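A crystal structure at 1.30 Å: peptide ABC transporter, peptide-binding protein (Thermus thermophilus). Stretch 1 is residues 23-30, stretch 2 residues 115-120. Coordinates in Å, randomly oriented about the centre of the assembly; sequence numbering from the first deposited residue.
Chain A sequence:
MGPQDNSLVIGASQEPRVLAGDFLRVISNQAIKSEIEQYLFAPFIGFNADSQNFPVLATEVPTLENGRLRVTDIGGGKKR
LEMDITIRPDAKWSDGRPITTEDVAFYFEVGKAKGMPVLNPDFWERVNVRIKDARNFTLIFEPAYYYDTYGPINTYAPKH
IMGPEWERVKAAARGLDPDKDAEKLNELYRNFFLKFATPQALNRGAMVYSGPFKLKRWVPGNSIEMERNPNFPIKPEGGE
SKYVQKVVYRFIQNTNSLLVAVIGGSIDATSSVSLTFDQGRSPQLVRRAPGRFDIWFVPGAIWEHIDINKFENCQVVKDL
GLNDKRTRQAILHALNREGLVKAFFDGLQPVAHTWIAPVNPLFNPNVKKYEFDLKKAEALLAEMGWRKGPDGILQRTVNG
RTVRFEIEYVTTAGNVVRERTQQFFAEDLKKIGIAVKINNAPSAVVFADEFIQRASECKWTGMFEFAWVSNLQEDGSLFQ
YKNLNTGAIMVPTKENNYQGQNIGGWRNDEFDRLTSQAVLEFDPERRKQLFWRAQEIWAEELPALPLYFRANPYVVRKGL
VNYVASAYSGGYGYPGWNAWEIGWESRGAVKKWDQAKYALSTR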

# COMPACT_ATOMS: atom_id res chain seq x y z
N PHE A 23 -0.02 13.91 3.34
CA PHE A 23 -1.39 13.41 3.28
C PHE A 23 -1.92 12.86 1.97
O PHE A 23 -2.96 12.20 1.96
CB PHE A 23 -2.36 14.43 3.91
CG PHE A 23 -2.54 15.70 3.12
CD1 PHE A 23 -3.41 15.74 2.04
CD2 PHE A 23 -1.90 16.87 3.51
CE1 PHE A 23 -3.64 16.93 1.35
CE2 PHE A 23 -2.13 18.07 2.83
CZ PHE A 23 -3.01 18.10 1.75
N LEU A 24 -1.22 13.11 0.86
CA LEU A 24 -1.63 12.54 -0.42
C LEU A 24 -0.74 11.32 -0.69
O LEU A 24 -0.88 10.66 -1.72
CB LEU A 24 -1.51 13.56 -1.55
CG LEU A 24 -2.52 14.71 -1.51
CD1 LEU A 24 -2.30 15.61 -2.71
CD2 LEU A 24 -3.94 14.17 -1.49
N ARG A 25 0.17 11.03 0.24
CA ARG A 25 1.07 9.88 0.15
C ARG A 25 1.95 9.88 -1.09
O ARG A 25 2.30 8.82 -1.60
CB ARG A 25 0.24 8.59 0.21
CG ARG A 25 -0.66 8.53 1.44
CD ARG A 25 -1.60 7.34 1.41
NE ARG A 25 -2.43 7.30 2.61
CZ ARG A 25 -3.36 6.37 2.85
NH1 ARG A 25 -3.58 5.40 1.98
NH2 ARG A 25 -4.06 6.42 3.98
N VAL A 26 2.33 11.07 -1.54
CA VAL A 26 3.16 11.18 -2.73
C VAL A 26 4.64 10.90 -2.46
O VAL A 26 5.36 10.48 -3.36
CB VAL A 26 3.01 12.56 -3.42
CG1 VAL A 26 1.54 12.84 -3.69
CG2 VAL A 26 3.62 13.65 -2.56
N ILE A 27 5.09 11.15 -1.23
CA ILE A 27 6.49 10.88 -0.88
C ILE A 27 6.61 9.43 -0.44
O ILE A 27 7.54 8.73 -0.84
CB ILE A 27 6.98 11.81 0.25
CG1 ILE A 27 6.92 13.27 -0.23
CG2 ILE A 27 8.40 11.44 0.65
CD1 ILE A 27 7.43 14.28 0.77
N SER A 28 5.68 8.98 0.40
CA SER A 28 5.67 7.60 0.86
C SER A 28 4.26 7.06 0.95
O SER A 28 3.37 7.70 1.52
CB SER A 28 6.32 7.44 2.23
OG SER A 28 6.09 6.12 2.70
N ASN A 29 4.06 5.88 0.39
CA ASN A 29 2.77 5.22 0.44
C ASN A 29 2.97 3.87 1.15
O ASN A 29 2.23 2.92 0.93
CB ASN A 29 2.21 5.03 -0.96
CG ASN A 29 0.79 4.51 -0.95
OD1 ASN A 29 -0.01 4.91 -0.10
ND2 ASN A 29 0.47 3.64 -1.89
N GLN A 30 3.99 3.81 2.00
CA GLN A 30 4.30 2.60 2.76
C GLN A 30 3.10 2.13 3.57
O GLN A 30 2.40 2.93 4.19
CB GLN A 30 5.43 2.86 3.75
CG GLN A 30 6.81 3.01 3.17
CD GLN A 30 7.74 3.66 4.17
OE1 GLN A 30 7.65 4.86 4.41
NE2 GLN A 30 8.61 2.86 4.78
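Stretch 2 (115-120) GMPVLN

Two loops far apart in sequence can pack closely without a single direct hydrogen bond, with apolar side chains in contact and water bridging backbone atoms. Residues 23-30 and 115-120 of this peptide-binding protein illustrate the principle. Neither stretch forms regular helix or strand, yet together they bury 322 Å² of surface. The two loops run obliquely in the same general sense, and the closest pair of CA atoms across them is that of Val-26 and Val-118, 5.8 Å apart.

Along the first stretch, Phe-23 stays out of reach, and contact begins with Leu-24. Its CA-to-CB bond points toward the second loop, and its CD1 rests 3.9 Å from Met-116 CG and 4.4 Å from Val-118 CG1. The carbonyl of Leu-24 finds its partner through water 1, which donates to Leu-24 O (2.7 Å) and accepts from Leu-119 N (2.8 Å), joining the two backbones where they do not bond directly.

Arg-25 sends the end of its side chain away; its CB nevertheless lies 3.8 Å from Leu-119 CD1. Val-26 packs on Pro-117: Val-26 CB lies 3.8 Å from Pro-117 CG, and Val-26 CG1 approaches Pro-117 O to 3.2 Å. A second water can donate to that Pro-117 O (2.8 Å) and, weakly, to Val-26 O (3.3 Å), but with more acceptors in reach than protons it need not make both bonds together.

Ile-27 and Ser-28 then turn their CA-to-CB bonds away, whereas Asn-29 points back toward the second loop, its CG 3.5 Å from Leu-119 CD1. Thus one leucine methyl touches both Arg-25 and Asn-29, and Leu-119 has the largest covered area of any residue here, 83 Å². Gln-30, at the N-cap position of the following helix, makes no contact across; it is tied instead to Ser-28, whose OG donates to Gln-30 OE1 at 2.6 Å.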

# COMPACT_ATOMS: atom_id res chain seq x y z
N GLY A 115 0.21 19.05 -11.83
CA GLY A 115 1.56 18.57 -11.63
C GLY A 115 1.81 17.93 -10.27
O GLY A 115 2.94 17.53 -9.99
N MET A 116 0.79 17.86 -9.42
CA MET A 116 0.94 17.22 -8.11
C MET A 116 1.22 15.75 -8.42
O MET A 116 0.49 15.13 -9.19
CB MET A 116 -0.36 17.37 -7.32
CG MET A 116 -0.33 16.81 -5.90
SD MET A 116 0.86 17.61 -4.80
CE MET A 116 0.28 19.31 -4.84
N PRO A 117 2.29 15.17 -7.83
CA PRO A 117 2.61 13.76 -8.10
C PRO A 117 1.70 12.76 -7.40
O PRO A 117 2.16 11.90 -6.65
CB PRO A 117 4.07 13.66 -7.63
CG PRO A 117 4.10 14.59 -6.47
CD PRO A 117 3.31 15.79 -6.96
N VAL A 118 0.40 12.84 -7.69
CA VAL A 118 -0.56 11.94 -7.07
C VAL A 118 -0.43 10.49 -7.52
O VAL A 118 -0.02 10.20 -8.65
CB VAL A 118 -2.02 12.42 -7.33
CG1 VAL A 118 -2.23 13.80 -6.71
CG2 VAL A 118 -2.30 12.47 -8.84
N LEU A 119 -0.78 9.58 -6.62
CA LEU A 119 -0.73 8.15 -6.88
C LEU A 119 -1.83 7.71 -7.84
O LEU A 119 -1.63 6.78 -8.62
CB LEU A 119 -0.92 7.38 -5.57
CG LEU A 119 0.15 7.53 -4.48
CD1 LEU A 119 -0.40 7.01 -3.16
CD2 LEU A 119 1.39 6.76 -4.89
N ASN A 120 -2.98 8.36 -7.76
CA ASN A 120 -4.11 8.01 -8.61
C ASN A 120 -4.66 9.22 -9.34
O ASN A 120 -5.62 9.85 -8.90
CB ASN A 120 -5.22 7.34 -7.79
CG ASN A 120 -5.36 7.93 -6.40
OD1 ASN A 120 -4.47 7.79 -5.56
ND2 ASN A 120 -6.48 8.59 -6.15
O HOH W 1 -1.81 10.76 -4.27
O HOH W 2 3.33 9.47 -5.82